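PDB 2FZF: hypothetical protein from Pyrococcus furiosus, which is of unknown function but belongs to the rubrerythrin family of the ferritin clan, whose helical-bundle members commonly hold a di-iron site. Local coordinates for residues A[10-13]-A[14-17]; A[34-37]-A[38-42]; A[113-116]-A[117-121]; A[121-124]-A[125-129]; A[144-147]-A[148-152]. All blocks are in the same frame, centred on the assembly; numbering follows the deposited sequence.

Interaction 1 (A[10-13]-A[14-17]); sequences GLPI and EKMA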
loop_
_atom_site.group_PDB
_atom_site.type_symbol
_atom_site.label_atom_id
_atom_site.label_comp_id
_atom_site.label_asym_id
_atom_site.label_seq_id
_atom_site.Cartn_x
_atom_site.Cartn_y
_atom_site.Cartn_z
ATOM N N GLY A 10 -3.477 -13.149 -19.501
ATOM C CA GLY A 10 -3.515 -14.633 -19.448
ATOM C C GLY A 10 -4.924 -15.157 -19.260
ATOM O O GLY A 10 -5.825 -14.802 -20.012
ATOM N N LEU A 11 -5.124 -16.004 -18.258
ATOM C CA LEU A 11 -6.448 -16.562 -17.993
ATOM C C LEU A 11 -7.169 -15.830 -16.855
ATOM O O LEU A 11 -6.562 -15.450 -15.862
ATOM C CB LEU A 11 -6.325 -18.048 -17.649
ATOM C CG LEU A 11 -5.713 -18.957 -18.722
ATOM C CD1 LEU A 11 -5.629 -20.399 -18.207
ATOM C CD2 LEU A 11 -6.550 -18.876 -19.997
ATOM N N PRO A 12 -8.481 -15.598 -17.001
ATOM C CA PRO A 12 -9.254 -14.908 -15.966
ATOM C C PRO A 12 -9.259 -15.665 -14.647
ATOM O O PRO A 12 -9.265 -16.893 -14.627
ATOM C CB PRO A 12 -10.647 -14.826 -16.581
ATOM C CG PRO A 12 -10.698 -16.044 -17.440
ATOM C CD PRO A 12 -9.355 -15.978 -18.123
ATOM N N ILE A 13 -9.269 -14.911 -13.553
ATOM C CA ILE A 13 -9.274 -15.450 -12.193
ATOM C C ILE A 13 -10.335 -16.550 -12.062
ATOM O O ILE A 13 -10.164 -17.539 -11.335
ATOM C CB ILE A 13 -9.567 -14.301 -11.185
ATOM C CG1 ILE A 13 -8.887 -14.570 -9.842
ATOM C CG2 ILE A 13 -11.068 -14.134 -11.003
ATOM C CD1 ILE A 13 -7.384 -14.572 -9.923
ATOM N N GLU A 14 -11.432 -16.355 -12.789
ATOM C CA GLU A 14 -12.566 -17.272 -12.792
ATOM C C GLU A 14 -12.146 -18.697 -13.107
ATOM O O GLU A 14 -12.615 -19.648 -12.481
ATOM C CB GLU A 14 -13.608 -16.805 -13.813
ATOM C CG GLU A 14 -14.973 -17.462 -13.634
ATOM C CD GLU A 14 -15.682 -17.025 -12.354
ATOM O OE1 GLU A 14 -14.988 -16.801 -11.333
ATOM O OE2 GLU A 14 -16.933 -16.922 -12.373
ATOM N N LYS A 15 -11.254 -18.854 -14.074
ATOM C CA LYS A 15 -10.827 -20.192 -14.435
ATOM C C LYS A 15 -9.644 -20.702 -13.631
ATOM O O LYS A 15 -8.716 -21.284 -14.181
ATOM C CB LYS A 15 -10.515 -20.262 -15.922
ATOM C CG LYS A 15 -9.283 -19.526 -16.329
ATOM C CD LYS A 15 -9.049 -19.710 -17.816
ATOM C CE LYS A 15 -8.967 -21.195 -18.214
ATOM N NZ LYS A 15 -7.847 -21.967 -17.561
ATOM N N MET A 16 -9.687 -20.478 -12.321
ATOM C CA MET A 16 -8.633 -20.954 -11.441
ATOM C C MET A 16 -8.987 -22.398 -11.109
ATOM O O MET A 16 -8.115 -23.206 -10.786
ATOM C CB MET A 16 -8.578 -20.129 -10.147
ATOM C CG MET A 16 -7.527 -19.012 -10.111
ATOM S SD MET A 16 -7.524 -18.091 -8.533
ATOM C CE MET A 16 -6.763 -19.260 -7.426
ATOM N N ALA A 17 -10.271 -22.730 -11.207
ATOM C CA ALA A 17 -10.705 -24.084 -10.889
ATOM C C ALA A 17 -10.178 -25.131 -11.863
ATOM O O ALA A 17 -10.249 -26.328 -11.586
ATOM C CB ALA A 17 -12.223 -24.148 -10.815
#

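Interaction 2 (A[34-37]-A[38-42]); sequences GARE and FYKSL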
loop_
_atom_site.group_PDB
_atom_site.type_symbol
_atom_site.label_atom_id
_atom_site.label_comp_id
_atom_site.label_asym_id
_atom_site.label_seq_id
_atom_site.Cartn_x
_atom_site.Cartn_y
_atom_site.Cartn_z
ATOM N N GLY A 34 8.625 -13.391 -11.840
ATOM C CA GLY A 34 8.638 -12.449 -12.940
ATOM C C GLY A 34 8.355 -11.033 -12.500
ATOM O O GLY A 34 8.810 -10.078 -13.131
ATOM N N ALA A 35 7.592 -10.906 -11.421
ATOM C CA ALA A 35 7.246 -9.609 -10.860
ATOM C C ALA A 35 8.518 -8.939 -10.365
ATOM O O ALA A 35 8.878 -7.852 -10.812
ATOM C CB ALA A 35 6.270 -9.793 -9.722
ATOM N N ARG A 36 9.197 -9.613 -9.444
ATOM C CA ARG A 36 10.432 -9.124 -8.859
ATOM C C ARG A 36 11.381 -8.595 -9.900
ATOM O O ARG A 36 11.957 -7.523 -9.742
ATOM C CB ARG A 36 11.149 -10.240 -8.112
ATOM C CG ARG A 36 12.262 -9.734 -7.217
ATOM C CD ARG A 36 13.328 -10.791 -6.951
ATOM N NE ARG A 36 14.304 -10.353 -5.943
ATOM C CZ ARG A 36 14.995 -9.214 -5.995
ATOM N NH1 ARG A 36 15.851 -8.920 -5.033
ATOM N NH2 ARG A 36 14.833 -8.367 -7.002
ATOM N N GLU A 37 11.557 -9.354 -10.969
ATOM C CA GLU A 37 12.488 -8.937 -11.997
ATOM C C GLU A 37 11.900 -7.862 -12.888
ATOM O O GLU A 37 12.623 -7.183 -13.624
ATOM C CB GLU A 37 12.948 -10.150 -12.808
ATOM C CG GLU A 37 11.874 -10.806 -13.621
ATOM C CD GLU A 37 12.397 -11.979 -14.441
ATOM O OE1 GLU A 37 11.789 -12.267 -15.504
ATOM O OE2 GLU A 37 13.398 -12.617 -14.023
ATOM N N PHE A 38 10.586 -7.695 -12.797
ATOM C CA PHE A 38 9.898 -6.677 -13.573
ATOM C C PHE A 38 10.135 -5.326 -12.919
ATOM O O PHE A 38 10.471 -4.344 -13.586
ATOM C CB PHE A 38 8.396 -6.966 -13.643
ATOM C CG PHE A 38 7.583 -5.786 -14.065
ATOM C CD1 PHE A 38 6.837 -5.071 -13.133
ATOM C CD2 PHE A 38 7.636 -5.329 -15.363
ATOM C CE1 PHE A 38 6.164 -3.910 -13.494
ATOM C CE2 PHE A 38 6.967 -4.170 -15.729
ATOM C CZ PHE A 38 6.230 -3.460 -14.789
ATOM N N TYR A 39 9.960 -5.274 -11.608
ATOM C CA TYR A 39 10.170 -4.030 -10.890
ATOM C C TYR A 39 11.644 -3.649 -10.885
ATOM O O TYR A 39 11.998 -2.470 -10.990
ATOM C CB TYR A 39 9.632 -4.171 -9.470
ATOM C CG TYR A 39 8.123 -4.241 -9.419
ATOM C CD1 TYR A 39 7.473 -5.258 -8.716
ATOM C CD2 TYR A 39 7.345 -3.245 -10.017
ATOM C CE1 TYR A 39 6.086 -5.278 -8.600
ATOM C CE2 TYR A 39 5.963 -3.248 -9.911
ATOM C CZ TYR A 39 5.339 -4.257 -9.201
ATOM O OH TYR A 39 3.970 -4.218 -9.074
ATOM N N LYS A 40 12.508 -4.652 -10.777
ATOM C CA LYS A 40 13.944 -4.396 -10.776
ATOM C C LYS A 40 14.368 -3.630 -12.020
ATOM O O LYS A 40 15.244 -2.778 -11.947
ATOM C CB LYS A 40 14.720 -5.708 -10.706
ATOM C CG LYS A 40 15.240 -6.040 -9.323
ATOM C CD LYS A 40 16.269 -5.013 -8.856
ATOM C CE LYS A 40 17.489 -4.964 -9.786
ATOM N NZ LYS A 40 18.527 -3.969 -9.340
ATOM N N SER A 41 13.741 -3.934 -13.152
ATOM C CA SER A 41 14.073 -3.279 -14.411
ATOM C C SER A 41 13.363 -1.959 -14.550
ATOM O O SER A 41 13.854 -1.039 -15.202
ATOM C CB SER A 41 13.672 -4.155 -15.585
ATOM O OG SER A 41 14.144 -5.464 -15.386
ATOM N N LEU A 42 12.179 -1.889 -13.964
ATOM C CA LEU A 42 11.387 -0.680 -14.016
ATOM C C LEU A 42 12.170 0.394 -13.277
ATOM O O LEU A 42 12.487 1.433 -13.841
ATOM C CB LEU A 42 10.033 -0.904 -13.325
ATOM C CG LEU A 42 8.693 -0.474 -13.953
ATOM C CD1 LEU A 42 7.724 -0.181 -12.812
ATOM C CD2 LEU A 42 8.839 0.749 -14.855
#

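Interaction 3 (A[113-116]-A[117-121]); sequences AMKA and EEIAA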
loop_
_atom_site.group_PDB
_atom_site.type_symbol
_atom_site.label_atom_id
_atom_site.label_comp_id
_atom_site.label_asym_id
_atom_site.label_seq_id
_atom_site.Cartn_x
_atom_site.Cartn_y
_atom_site.Cartn_z
ATOM N N ALA A 113 1.260 -2.766 -14.031
ATOM C CA ALA A 113 1.739 -3.255 -12.752
ATOM C C ALA A 113 0.614 -3.310 -11.741
ATOM O O ALA A 113 0.477 -4.294 -11.010
ATOM C CB ALA A 113 2.859 -2.384 -12.246
ATOM N N MET A 114 -0.199 -2.266 -11.680
ATOM C CA MET A 114 -1.284 -2.284 -10.710
ATOM C C MET A 114 -2.316 -3.304 -11.137
ATOM O O MET A 114 -3.028 -3.862 -10.307
ATOM C CB MET A 114 -1.923 -0.889 -10.532
ATOM C CG MET A 114 -2.302 -0.113 -11.798
ATOM S SD MET A 114 -3.250 1.441 -11.434
ATOM C CE MET A 114 -4.907 0.764 -11.317
ATOM N N LYS A 115 -2.371 -3.564 -12.438
ATOM C CA LYS A 115 -3.305 -4.541 -12.970
ATOM C C LYS A 115 -2.858 -5.904 -12.474
ATOM O O LYS A 115 -3.656 -6.700 -11.969
ATOM C CB LYS A 115 -3.275 -4.510 -14.490
ATOM C CG LYS A 115 -4.365 -5.335 -15.136
ATOM C CD LYS A 115 -5.718 -4.671 -14.943
ATOM C CE LYS A 115 -6.845 -5.563 -15.407
ATOM N NZ LYS A 115 -8.137 -5.058 -14.883
ATOM N N ALA A 116 -1.566 -6.167 -12.623
ATOM C CA ALA A 116 -1.002 -7.422 -12.168
ATOM C C ALA A 116 -1.163 -7.558 -10.648
ATOM O O ALA A 116 -1.393 -8.653 -10.151
ATOM C CB ALA A 116 0.457 -7.510 -12.555
ATOM N N GLU A 117 -1.050 -6.456 -9.909
ATOM C CA GLU A 117 -1.196 -6.532 -8.464
ATOM C C GLU A 117 -2.669 -6.760 -8.121
ATOM O O GLU A 117 -3.013 -7.385 -7.106
ATOM C CB GLU A 117 -0.687 -5.255 -7.793
ATOM C CG GLU A 117 0.780 -4.910 -8.072
ATOM C CD GLU A 117 1.767 -5.869 -7.430
ATOM O OE1 GLU A 117 2.006 -6.959 -7.987
ATOM O OE2 GLU A 117 2.306 -5.540 -6.359
ATOM N N GLU A 118 -3.535 -6.252 -8.989
ATOM C CA GLU A 118 -4.969 -6.393 -8.830
ATOM C C GLU A 118 -5.302 -7.869 -8.914
ATOM O O GLU A 118 -5.877 -8.440 -7.984
ATOM C CB GLU A 118 -5.696 -5.632 -9.939
ATOM C CG GLU A 118 -7.209 -5.708 -9.872
ATOM C CD GLU A 118 -7.881 -5.010 -11.049
ATOM O OE1 GLU A 118 -7.652 -5.426 -12.207
ATOM O OE2 GLU A 118 -8.638 -4.043 -10.811
ATOM N N ILE A 119 -4.936 -8.507 -10.018
ATOM C CA ILE A 119 -5.244 -9.925 -10.139
ATOM C C ILE A 119 -4.536 -10.779 -9.089
ATOM O O ILE A 119 -5.080 -11.791 -8.681
ATOM C CB ILE A 119 -4.922 -10.480 -11.567
ATOM C CG1 ILE A 119 -5.997 -10.021 -12.564
ATOM C CG2 ILE A 119 -4.919 -12.005 -11.563
ATOM C CD1 ILE A 119 -5.824 -8.590 -13.037
ATOM N N ALA A 120 -3.345 -10.375 -8.645
ATOM C CA ALA A 120 -2.583 -11.139 -7.646
ATOM C C ALA A 120 -3.242 -11.208 -6.261
ATOM O O ALA A 120 -3.352 -12.288 -5.663
ATOM C CB ALA A 120 -1.180 -10.579 -7.519
ATOM N N ALA A 121 -3.666 -10.062 -5.740
ATOM C CA ALA A 121 -4.311 -10.040 -4.437
ATOM C C ALA A 121 -5.612 -10.829 -4.524
ATOM O O ALA A 121 -5.938 -11.594 -3.617
ATOM C CB ALA A 121 -4.591 -8.604 -4.007
#

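Interaction 4 (A[121-124]-A[125-129]); sequences AEFY and LKLEE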
loop_
_atom_site.group_PDB
_atom_site.type_symbol
_atom_site.label_atom_id
_atom_site.label_comp_id
_atom_site.label_asym_id
_atom_site.label_seq_id
_atom_site.Cartn_x
_atom_site.Cartn_y
_atom_site.Cartn_z
ATOM N N ALA A 121 -3.666 -10.062 -5.740
ATOM C CA ALA A 121 -4.311 -10.040 -4.437
ATOM C C ALA A 121 -5.612 -10.829 -4.524
ATOM O O ALA A 121 -5.938 -11.594 -3.617
ATOM C CB ALA A 121 -4.591 -8.604 -4.007
ATOM N N GLU A 122 -6.350 -10.646 -5.615
ATOM C CA GLU A 122 -7.615 -11.353 -5.810
ATOM C C GLU A 122 -7.376 -12.849 -5.919
ATOM O O GLU A 122 -8.239 -13.661 -5.562
ATOM C CB GLU A 122 -8.318 -10.838 -7.062
ATOM C CG GLU A 122 -9.565 -11.609 -7.448
ATOM C CD GLU A 122 -10.406 -10.876 -8.496
ATOM O OE1 GLU A 122 -9.806 -10.128 -9.319
ATOM O OE2 GLU A 122 -11.658 -11.056 -8.499
ATOM N N PHE A 123 -6.188 -13.196 -6.411
ATOM C CA PHE A 123 -5.747 -14.582 -6.571
ATOM C C PHE A 123 -5.506 -15.174 -5.160
ATOM O O PHE A 123 -6.094 -16.188 -4.797
ATOM C CB PHE A 123 -4.459 -14.599 -7.431
ATOM C CG PHE A 123 -3.934 -15.983 -7.763
ATOM C CD1 PHE A 123 -3.147 -16.685 -6.853
ATOM C CD2 PHE A 123 -4.200 -16.570 -8.999
ATOM C CE1 PHE A 123 -2.624 -17.938 -7.171
ATOM C CE2 PHE A 123 -3.681 -17.823 -9.325
ATOM C CZ PHE A 123 -2.895 -18.509 -8.408
ATOM N N TYR A 124 -4.673 -14.509 -4.363
ATOM C CA TYR A 124 -4.377 -14.974 -3.024
ATOM C C TYR A 124 -5.588 -15.000 -2.106
ATOM O O TYR A 124 -5.564 -15.621 -1.035
ATOM C CB TYR A 124 -3.298 -14.111 -2.406
ATOM C CG TYR A 124 -1.965 -14.275 -3.062
ATOM C CD1 TYR A 124 -1.405 -15.545 -3.244
ATOM C CD2 TYR A 124 -1.229 -13.164 -3.457
ATOM C CE1 TYR A 124 -0.140 -15.701 -3.797
ATOM C CE2 TYR A 124 0.032 -13.310 -4.012
ATOM C CZ TYR A 124 0.577 -14.578 -4.176
ATOM O OH TYR A 124 1.848 -14.712 -4.672
ATOM N N LEU A 125 -6.638 -14.295 -2.517
ATOM C CA LEU A 125 -7.888 -14.242 -1.761
ATOM C C LEU A 125 -8.616 -15.554 -1.978
ATOM O O LEU A 125 -9.190 -16.121 -1.048
ATOM C CB LEU A 125 -8.768 -13.102 -2.267
ATOM C CG LEU A 125 -8.745 -11.839 -1.406
ATOM C CD1 LEU A 125 -9.570 -10.735 -2.063
ATOM C CD2 LEU A 125 -9.277 -12.186 -0.022
ATOM N N LYS A 126 -8.587 -16.027 -3.223
ATOM C CA LYS A 126 -9.234 -17.277 -3.574
ATOM C C LYS A 126 -8.434 -18.443 -3.015
ATOM O O LYS A 126 -8.986 -19.324 -2.355
ATOM C CB LYS A 126 -9.373 -17.423 -5.094
ATOM C CG LYS A 126 -9.858 -18.822 -5.538
ATOM C CD LYS A 126 -11.142 -19.286 -4.802
ATOM C CE LYS A 126 -11.410 -20.789 -4.991
ATOM N NZ LYS A 126 -11.550 -21.184 -6.429
ATOM N N LEU A 127 -7.131 -18.441 -3.277
ATOM C CA LEU A 127 -6.250 -19.501 -2.805
ATOM C C LEU A 127 -6.418 -19.648 -1.303
ATOM O O LEU A 127 -6.240 -20.732 -0.744
ATOM C CB LEU A 127 -4.797 -19.166 -3.143
ATOM C CG LEU A 127 -3.975 -20.261 -3.826
ATOM C CD1 LEU A 127 -4.665 -20.699 -5.105
ATOM C CD2 LEU A 127 -2.583 -19.744 -4.133
ATOM N N GLU A 128 -6.769 -18.546 -0.649
ATOM C CA GLU A 128 -6.972 -18.565 0.791
ATOM C C GLU A 128 -8.122 -19.477 1.168
ATOM O O GLU A 128 -8.053 -20.214 2.154
ATOM C CB GLU A 128 -7.280 -17.169 1.309
ATOM C CG GLU A 128 -7.805 -17.201 2.728
ATOM C CD GLU A 128 -8.113 -15.833 3.258
ATOM O OE1 GLU A 128 -8.833 -15.077 2.567
ATOM O OE2 GLU A 128 -7.638 -15.519 4.368
ATOM N N GLU A 129 -9.192 -19.399 0.385
ATOM C CA GLU A 129 -10.371 -20.208 0.627
ATOM C C GLU A 129 -10.209 -21.606 0.046
ATOM O O GLU A 129 -10.751 -22.566 0.594
ATOM C CB GLU A 129 -11.602 -19.532 0.024
ATOM C CG GLU A 129 -11.818 -18.079 0.473
ATOM C CD GLU A 129 -11.966 -17.911 1.989
ATOM O OE1 GLU A 129 -12.273 -16.776 2.429
ATOM O OE2 GLU A 129 -11.774 -18.899 2.740
#

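Interaction 5 (A[144-147]-A[148-152]); sequences ADME and RGHYY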
loop_
_atom_site.group_PDB
_atom_site.type_symbol
_atom_site.label_atom_id
_atom_site.label_comp_id
_atom_site.label_asym_id
_atom_site.label_seq_id
_atom_site.Cartn_x
_atom_site.Cartn_y
_atom_site.Cartn_z
ATOM N N ALA A 144 -2.226 -11.529 0.063
ATOM C CA ALA A 144 -3.282 -10.769 -0.599
ATOM C C ALA A 144 -3.356 -9.296 -0.141
ATOM O O ALA A 144 -3.480 -8.389 -0.971
ATOM C CB ALA A 144 -4.628 -11.443 -0.371
ATOM N N ASP A 145 -3.287 -9.053 1.169
ATOM C CA ASP A 145 -3.348 -7.683 1.681
ATOM C C ASP A 145 -2.127 -6.859 1.284
ATOM O O ASP A 145 -2.238 -5.662 0.983
ATOM C CB ASP A 145 -3.541 -7.680 3.202
ATOM C CG ASP A 145 -4.993 -7.959 3.601
ATOM O OD1 ASP A 145 -5.869 -7.954 2.699
ATOM O OD2 ASP A 145 -5.255 -8.171 4.806
ATOM N N MET A 146 -0.971 -7.512 1.284
ATOM C CA MET A 146 0.274 -6.895 0.866
ATOM C C MET A 146 0.132 -6.512 -0.612
ATOM O O MET A 146 0.533 -5.433 -1.013
ATOM C CB MET A 146 1.440 -7.884 1.018
ATOM C CG MET A 146 2.039 -7.988 2.422
ATOM S SD MET A 146 2.425 -6.370 3.122
ATOM C CE MET A 146 3.710 -5.733 1.993
ATOM N N GLU A 147 -0.428 -7.412 -1.419
ATOM C CA GLU A 147 -0.614 -7.146 -2.841
ATOM C C GLU A 147 -1.647 -6.035 -3.046
ATOM O O GLU A 147 -1.472 -5.133 -3.867
ATOM C CB GLU A 147 -1.072 -8.418 -3.563
ATOM C CG GLU A 147 0.008 -9.484 -3.734
ATOM C CD GLU A 147 1.137 -9.029 -4.643
ATOM O OE1 GLU A 147 1.992 -8.233 -4.199
ATOM O OE2 GLU A 147 1.164 -9.460 -5.816
ATOM N N ARG A 148 -2.730 -6.122 -2.282
ATOM C CA ARG A 148 -3.803 -5.145 -2.334
ATOM C C ARG A 148 -3.192 -3.769 -2.039
ATOM O O ARG A 148 -3.549 -2.779 -2.669
ATOM C CB ARG A 148 -4.857 -5.514 -1.288
ATOM C CG ARG A 148 -6.154 -4.730 -1.340
ATOM C CD ARG A 148 -7.003 -5.070 -2.557
ATOM N NE ARG A 148 -8.281 -4.351 -2.505
ATOM C CZ ARG A 148 -9.239 -4.582 -1.605
ATOM N NH1 ARG A 148 -9.067 -5.527 -0.684
ATOM N NH2 ARG A 148 -10.352 -3.852 -1.606
ATOM N N GLY A 149 -2.266 -3.725 -1.080
ATOM C CA GLY A 149 -1.606 -2.482 -0.722
ATOM C C GLY A 149 -0.694 -1.952 -1.814
ATOM O O GLY A 149 -0.625 -0.740 -2.035
ATOM N N HIS A 150 0.011 -2.852 -2.498
ATOM C CA HIS A 150 0.904 -2.454 -3.582
ATOM C C HIS A 150 0.054 -1.891 -4.728
ATOM O O HIS A 150 0.479 -0.981 -5.438
ATOM C CB HIS A 150 1.734 -3.651 -4.061
ATOM C CG HIS A 150 2.650 -4.214 -3.014
ATOM N ND1 HIS A 150 3.364 -3.421 -2.137
ATOM C CD2 HIS A 150 2.993 -5.493 -2.721
ATOM C CE1 HIS A 150 4.104 -4.185 -1.352
ATOM N NE2 HIS A 150 3.896 -5.447 -1.684
ATOM N N TYR A 151 -1.155 -2.428 -4.877
ATOM C CA TYR A 151 -2.088 -1.985 -5.902
ATOM C C TYR A 151 -2.472 -0.521 -5.698
ATOM O O TYR A 151 -2.454 0.274 -6.642
ATOM C CB TYR A 151 -3.359 -2.841 -5.887
ATOM C CG TYR A 151 -4.489 -2.257 -6.711
ATOM C CD1 TYR A 151 -4.398 -2.181 -8.106
ATOM C CD2 TYR A 151 -5.627 -1.725 -6.096
ATOM C CE1 TYR A 151 -5.413 -1.585 -8.868
ATOM C CE2 TYR A 151 -6.645 -1.125 -6.850
ATOM C CZ TYR A 151 -6.528 -1.061 -8.228
ATOM O OH TYR A 151 -7.524 -0.474 -8.978
ATOM N N TYR A 152 -2.823 -0.159 -4.468
ATOM C CA TYR A 152 -3.212 1.220 -4.183
ATOM C C TYR A 152 -2.016 2.168 -4.289
ATOM O O TYR A 152 -2.130 3.278 -4.832
ATOM C CB TYR A 152 -3.874 1.318 -2.803
ATOM C CG TYR A 152 -5.320 0.843 -2.802
ATOM C CD1 TYR A 152 -6.292 1.491 -3.576
ATOM C CD2 TYR A 152 -5.717 -0.264 -2.048
ATOM C CE1 TYR A 152 -7.621 1.047 -3.599
ATOM C CE2 TYR A 152 -7.045 -0.717 -2.066
ATOM C CZ TYR A 152 -7.985 -0.053 -2.844
ATOM O OH TYR A 152 -9.282 -0.485 -2.862
#

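Interaction 1 (A[10-13]-A[14-17])
The carbonyl of Pro-12 is the flat group that Lys-15 meets. Lys-15 N approaches from above the carbonyl plane, 44° out of it, and donates a hydrogen bond of 2.8 Å to Pro-12 O. This bond, from residue i+3 back to residue i, closes a single 3-10 turn over Ile-13 and Glu-14, in the loop that leads to helix 21-44. The pyrrolidine rim of Pro-12 also meets the lysine: its CD lies 3.8 Å from Lys-15 CD. Lys-15 CG stands between its own backbone N and carbonyl carbon (chi1 70°), which starts the chain back toward Pro-12. Elsewhere on the turn, Ile-13 and Met-16 run side by side. Leu-11 makes backbone hydrogen bonds with His-88 and Gly-90, joining this N-terminal loop to the loop around those two residues. The turn lies against helix 103-129 of the bundle through Ile-13 and Met-16, which both rest on Phe-123. Its apolar side closes where Ile-13 CD1 lies 3.8 Å from Met-16 SD.

Interaction 2 (A[34-37]-A[38-42])
Ala-35 O receives two backbone bonds, from Tyr-39 N at 2.9 Å and from Phe-38 N, while Lys-40 N donates to Arg-36 O at 3.1 Å. This is a turn of helix 21-44, a long helix of the ferritin-like bundle. The two donors meet Ala-35 O differently: Tyr-39 N comes almost head-on to the carbonyl, and Phe-38 N from well above its plane. Arg-36 and Lys-40 extend in the same direction along the outer side. The alkyl part of the lysine meets the edge of the guanidinium in its plane, Lys-40 CG lying 3.3 Å from Arg-36 NH2. The lysine's charged end turns elsewhere, to a salt bridge with Glu-44. On the inner side, Phe-38 CD1 lies 3.6 Å above one face of the Tyr-39 ring, offset toward its rim. Both aromatics pack against Ala-113 of helix 103-129, and Tyr-39 also reaches Glu-117. Ser-41 OG sits beside its own backbone N (chi1 -49°), which turns the hydroxyl back toward the preceding helical turn. With alanine in place of this serine, Glu-37 O would probably keep only the weak bond from the backbone N of that position, among the donors of this turn. As built, Ser-41 OG donates to Glu-37 O at 2.9 Å, nearly along the C=O axis.

Interaction 3 (A[113-116]-A[117-121])
Lys-115 and Glu-118 form the charged part of this contact. Lys-115 NZ donates to Glu-118 OE1 at 2.7 Å in a salt bridge three residues apart. The oxygen uses its syn lone pair, on the side of the other carboxylate oxygen. The lysine bends at chi2 (71°) and crosses the extended glutamate chain at a slant. The apolar part is small. Ile-119 CD1 lies 4.0 Å from Lys-115 CE, so the aliphatic stem of the lysine crosses the isoleucine one turn on. The backbone part is regular alpha-helix. Glu-117 N, Glu-118 N, Ile-119 N and Ala-120 N bond to the carbonyls four residues back, and Ile-119 N to Lys-115 O (3.0 Å) is the straightest of the four, at 167°. Glu-117 belongs to none of these side-chain pairs. Its chain bends at chi2 (-69°), and its buried carboxylate lies on the opposite side of the helix from Lys-115. There it lies close to the carboxylates of Glu-62 and Glu-147, a cluster consistent with the di-iron site of rubrerythrins. Within the bundle, this part of helix 103-129 is flanked by two others: Ala-113 and Glu-117 touch Tyr-39 of helix 21-44, and Glu-117 touches His-150 of helix 134-164. Ala-116 and Ile-119 are covered by loop residues, among them Leu-93 and Ile-89.

Interaction 4 (A[121-124]-A[125-129])
Phe-123 and Leu-127 meet one helical turn apart because the phenyl CG is set anti to the backbone N (chi1 -176°), swinging the ring along the helix toward the leucine. The two side chains lie side by side and point the same way. Leu-127 CD2 approaches the ring obliquely and lies 3.5 Å from Phe-123 CE1. Tyr-124 takes another first torsion, with CG beside the backbone N (chi1 -68°). Its ring points away from the phenylalanine, as its place next along the helix also dictates, and only brushes the leucine, with Tyr-124 CD1 4.5 Å from Leu-127 CD2. The backbone here is the C-terminal part of helix 103-129. Leu-127 N donates to Phe-123 O at 2.9 Å with an almost straight N-H...O angle of 176°. Neighbouring bonds are weak, including Lys-126 N, which is shared between Glu-122 O and Phe-123 O, and Leu-125 N to Ala-121 O. In the ferritin-like bundle these apolar groups pack against the neighbouring helices and the N-terminal loop. Phe-123 and Leu-127 both touch Met-16, and Leu-127 also meets Leu-24 of helix 21-44 and Met-140 of helix 134-164. The contact thus relies on close apolar packing between side chains, with no charged pair across it. The tyrosine hydroxyl, a polar tip in this apolar setting, is satisfied by a hydrogen bond with Glu-32 OE2.

Interaction 5 (A[144-147]-A[148-152])
Glu-147, Arg-148 and His-150 carry this contact, and the first and last form an ExxH sequence, as in the di-iron bundles of the rubrerythrin family. Glu-147 OE1 comes to the edge of the His-150 ring, in its plane, 3.3 Å from His-150 CD2. The carboxylate and ring planes are 79° apart, so the acid stands nearly upright to the imidazole. Glu-147 bends at chi2 (-65°), which curls the carboxylate back toward the ring. Its other oxygen lies close to Glu-117, and OE1 is also near Glu-62. His-150 is placed from a further side as well: Met-146 O lies over one face, and Met-146 CE is 3.7 Å from His-150 NE2. Backbone bonds fix this turn of helix 134-164, with His-150 N to Met-146 O at 3.0 Å and Tyr-151 N to Glu-147 O at 2.9 Å. Cutting the imidazole back to an alanine is likely to open a gap beside Met-146 CE and take away the ring edge that Glu-147 OE1 meets. Arg-148 points the other way. It packs against Tyr-152 of the second subunit, so the helix faces the carboxylate cluster on one side and the subunit interface on another. At the base of that side chain, Arg-148 CB rests 3.2 Å from Ala-144 O, the carbonyl that accepts Arg-148 N at 2.7 Å.

Interaction 1 is a surface contact in the N-terminal loop, while interactions 4 and 5 are buried and interactions 2 and 3 partly so. Interactions 3 and 4 follow each other on helix 103-129 and share Ala-121. Interaction 1 lies against interaction 4, where Met-16 CE meets Leu-127. The chemistry shifts along that helix. At 121-129 it is apolar, and at 113-121 a salt bridge lies on the outer side and a buried carboxylate on the inner. Interactions 2, 3 and 5 come from three helices that converge near Glu-117: Tyr-39 touches it from one side, and Glu-147 and His-150 from another. Interaction 5 alone also reaches the second subunit.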